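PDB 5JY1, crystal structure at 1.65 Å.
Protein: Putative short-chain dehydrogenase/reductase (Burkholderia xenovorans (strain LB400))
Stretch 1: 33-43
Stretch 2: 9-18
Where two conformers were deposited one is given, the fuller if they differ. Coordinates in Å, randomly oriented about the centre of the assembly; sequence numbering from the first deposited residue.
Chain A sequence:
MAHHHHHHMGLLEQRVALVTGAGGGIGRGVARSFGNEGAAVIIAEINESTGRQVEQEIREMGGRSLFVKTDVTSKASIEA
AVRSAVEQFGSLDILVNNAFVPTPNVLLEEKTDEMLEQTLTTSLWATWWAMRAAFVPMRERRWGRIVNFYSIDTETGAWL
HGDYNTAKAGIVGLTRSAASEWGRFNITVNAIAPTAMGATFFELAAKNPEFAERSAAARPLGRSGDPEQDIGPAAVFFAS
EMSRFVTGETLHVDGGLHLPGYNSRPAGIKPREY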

# COMPACT_ATOMS: atom_id res chain seq x y z
N SER A 33 0.33 -27.41 -12.91
CA SER A 33 -0.98 -26.77 -13.07
C SER A 33 -1.18 -26.28 -14.49
O SER A 33 -2.26 -26.45 -15.07
CB SER A 33 -1.13 -25.61 -12.08
OG SER A 33 -0.94 -26.04 -10.75
N PHE A 34 -0.15 -25.65 -15.07
CA PHE A 34 -0.23 -25.20 -16.46
C PHE A 34 -0.43 -26.37 -17.41
O PHE A 34 -1.20 -26.27 -18.38
CB PHE A 34 1.06 -24.45 -16.84
CG PHE A 34 1.16 -23.05 -16.30
CD1 PHE A 34 0.23 -22.54 -15.41
CD2 PHE A 34 2.21 -22.24 -16.71
CE1 PHE A 34 0.35 -21.23 -14.93
CE2 PHE A 34 2.32 -20.93 -16.25
CZ PHE A 34 1.40 -20.44 -15.35
N GLY A 35 0.28 -27.47 -17.18
CA GLY A 35 0.12 -28.62 -18.06
C GLY A 35 -1.30 -29.15 -18.07
O GLY A 35 -1.83 -29.53 -19.12
N ASN A 36 -1.95 -29.16 -16.90
CA ASN A 36 -3.32 -29.65 -16.81
C ASN A 36 -4.33 -28.69 -17.42
O ASN A 36 -5.46 -29.09 -17.71
CB ASN A 36 -3.68 -29.94 -15.35
CG ASN A 36 -2.98 -31.18 -14.81
OD1 ASN A 36 -2.76 -32.15 -15.53
ND2 ASN A 36 -2.61 -31.14 -13.53
N GLU A 37 -3.95 -27.43 -17.63
CA GLU A 37 -4.81 -26.47 -18.32
C GLU A 37 -4.52 -26.39 -19.82
O GLU A 37 -5.05 -25.49 -20.48
CB GLU A 37 -4.69 -25.08 -17.68
CG GLU A 37 -5.19 -25.03 -16.25
CD GLU A 37 -6.67 -25.36 -16.12
OE1 GLU A 37 -7.45 -25.08 -17.07
OE2 GLU A 37 -7.06 -25.90 -15.07
N GLY A 38 -3.69 -27.28 -20.36
CA GLY A 38 -3.50 -27.37 -21.79
C GLY A 38 -2.32 -26.62 -22.35
O GLY A 38 -2.12 -26.64 -23.57
N ALA A 39 -1.53 -25.94 -21.52
CA ALA A 39 -0.37 -25.24 -22.03
C ALA A 39 0.77 -26.22 -22.27
O ALA A 39 0.88 -27.24 -21.60
CB ALA A 39 0.09 -24.15 -21.05
N ALA A 40 1.60 -25.90 -23.26
CA ALA A 40 2.88 -26.57 -23.44
C ALA A 40 3.88 -25.86 -22.55
O ALA A 40 4.01 -24.63 -22.62
CB ALA A 40 3.32 -26.53 -24.90
N VAL A 41 4.55 -26.60 -21.67
CA VAL A 41 5.33 -25.98 -20.60
C VAL A 41 6.80 -26.29 -20.81
O VAL A 41 7.21 -27.45 -20.78
CB VAL A 41 4.87 -26.45 -19.22
CG1 VAL A 41 5.57 -25.63 -18.16
CG2 VAL A 41 3.34 -26.32 -19.09
N ILE A 42 7.60 -25.23 -20.97
CA ILE A 42 9.05 -25.35 -20.96
C ILE A 42 9.55 -25.35 -19.52
O ILE A 42 9.28 -24.40 -18.76
CB ILE A 42 9.71 -24.23 -21.77
CG1 ILE A 42 9.32 -24.33 -23.24
CG2 ILE A 42 11.24 -24.31 -21.63
CD1 ILE A 42 9.86 -25.58 -23.93
N ILE A 43 10.27 -26.39 -19.14
CA ILE A 43 10.80 -26.54 -17.79
C ILE A 43 12.21 -25.97 -17.85
O ILE A 43 13.17 -26.65 -18.21
CB ILE A 43 10.79 -28.00 -17.33
CG1 ILE A 43 9.38 -28.62 -17.47
CG2 ILE A 43 11.28 -28.13 -15.88
CD1 ILE A 43 8.28 -27.84 -16.77
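Stretch 2 (9-18) MGLLEQRVAL

How does stretch 2 run along stretch 1? After a type I turn from Gly10 to Glu13 and an overlapping type II turn from Leu12 to Arg15, strand 16-18 lies parallel to strand 40-43, crossing at -19°, with Val16, Ala17 and Leu18 beside Ala40, Val41 and Ile42. Ala40 N donates to Arg15 O (3.1 Å), Ala17 N to Ala40 O (2.8 Å) and Ile42 N to Ala17 O (2.7 Å).

What holds the turn against Glu37 and Phe34? Glu37, chi1 and chi2 both m, curls its carboxylate back so that OE1 accepts from Leu11 N at 2.8 Å, while Glu37 O accepts from Leu12 N at 2.9 Å. Leu12, m,t, points toward stretch 1; its CD1 lies over one face of the Phe34 ring, 3.6 Å from Phe34 CD1. Phe34, chi1 m, also brings CD2 to 3.5 Å from Ala17 CB.

Why does Gly38 suit its place without a side chain? At the Gly38 phi of 95°, a CB would be jammed against the carbonyl O of Glu37, and an ideal CB on Gly38 would also lie 2.9 Å from Glu13 CG.

How do side chains pair along the strands? Val16 and Leu18, both chi1 t, share a sheet face with Ala40 and Ile42; Ile42 CG2 lies 4.0 Å from Leu18 CG, although the m,m side chain of Ile42 leads its end away.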

# COMPACT_ATOMS: atom_id res chain seq x y z
N MET A 9 -12.80 -27.40 -21.35
CA MET A 9 -11.82 -26.56 -22.04
C MET A 9 -10.80 -26.02 -21.05
O MET A 9 -11.14 -25.25 -20.15
CB MET A 9 -12.53 -25.40 -22.76
N GLY A 10 -9.54 -26.41 -21.22
CA GLY A 10 -8.49 -25.89 -20.36
C GLY A 10 -8.28 -24.40 -20.57
O GLY A 10 -8.46 -23.87 -21.66
N LEU A 11 -7.88 -23.73 -19.49
CA LEU A 11 -7.76 -22.28 -19.50
C LEU A 11 -6.56 -21.78 -20.29
O LEU A 11 -6.49 -20.58 -20.59
CB LEU A 11 -7.68 -21.75 -18.07
CG LEU A 11 -8.99 -21.79 -17.27
CD1 LEU A 11 -8.76 -21.38 -15.83
CD2 LEU A 11 -10.04 -20.90 -17.93
N LEU A 12 -5.61 -22.66 -20.63
CA LEU A 12 -4.40 -22.25 -21.33
C LEU A 12 -4.21 -23.04 -22.62
O LEU A 12 -3.08 -23.19 -23.10
CB LEU A 12 -3.17 -22.40 -20.43
CG LEU A 12 -3.25 -21.79 -19.03
CD1 LEU A 12 -1.97 -22.06 -18.24
CD2 LEU A 12 -3.52 -20.29 -19.09
N GLU A 13 -5.30 -23.55 -23.20
CA GLU A 13 -5.19 -24.31 -24.43
C GLU A 13 -4.55 -23.47 -25.53
O GLU A 13 -4.79 -22.26 -25.64
CB GLU A 13 -6.56 -24.81 -24.87
CG GLU A 13 -7.01 -26.07 -24.16
CD GLU A 13 -8.38 -26.55 -24.60
OE1 GLU A 13 -8.94 -25.96 -25.54
OE2 GLU A 13 -8.89 -27.52 -23.99
N GLN A 14 -3.69 -24.12 -26.32
CA GLN A 14 -2.96 -23.51 -27.43
C GLN A 14 -2.01 -22.40 -26.98
O GLN A 14 -1.53 -21.63 -27.82
CB GLN A 14 -3.90 -22.99 -28.51
CG GLN A 14 -4.54 -24.09 -29.37
CD GLN A 14 -5.74 -24.72 -28.70
OE1 GLN A 14 -6.66 -24.03 -28.25
NE2 GLN A 14 -5.75 -26.05 -28.62
N ARG A 15 -1.70 -22.31 -25.69
CA ARG A 15 -0.69 -21.37 -25.20
C ARG A 15 0.58 -22.11 -24.80
O ARG A 15 0.57 -23.30 -24.48
CB ARG A 15 -1.23 -20.56 -24.01
CG ARG A 15 -2.44 -19.69 -24.34
CD ARG A 15 -2.07 -18.53 -25.26
NE ARG A 15 -3.24 -17.75 -25.67
CZ ARG A 15 -3.22 -16.78 -26.58
NH1 ARG A 15 -2.09 -16.46 -27.20
NH2 ARG A 15 -4.33 -16.14 -26.90
N VAL A 16 1.70 -21.39 -24.82
CA VAL A 16 3.02 -21.94 -24.49
C VAL A 16 3.57 -21.15 -23.31
O VAL A 16 3.51 -19.91 -23.31
CB VAL A 16 3.97 -21.87 -25.71
CG1 VAL A 16 5.33 -22.46 -25.37
CG2 VAL A 16 3.35 -22.58 -26.91
N ALA A 17 4.08 -21.85 -22.30
CA ALA A 17 4.55 -21.24 -21.07
C ALA A 17 5.99 -21.66 -20.79
O ALA A 17 6.38 -22.79 -21.07
CB ALA A 17 3.66 -21.63 -19.87
N LEU A 18 6.77 -20.74 -20.24
CA LEU A 18 8.11 -21.04 -19.75
C LEU A 18 8.17 -20.68 -18.27
O LEU A 18 7.89 -19.54 -17.90
CB LEU A 18 9.19 -20.29 -20.56
CG LEU A 18 10.66 -20.56 -20.24
CD1 LEU A 18 11.51 -20.22 -21.44
CD2 LEU A 18 11.14 -19.74 -19.02
O HOH W 1 -3.51 -27.07 -26.00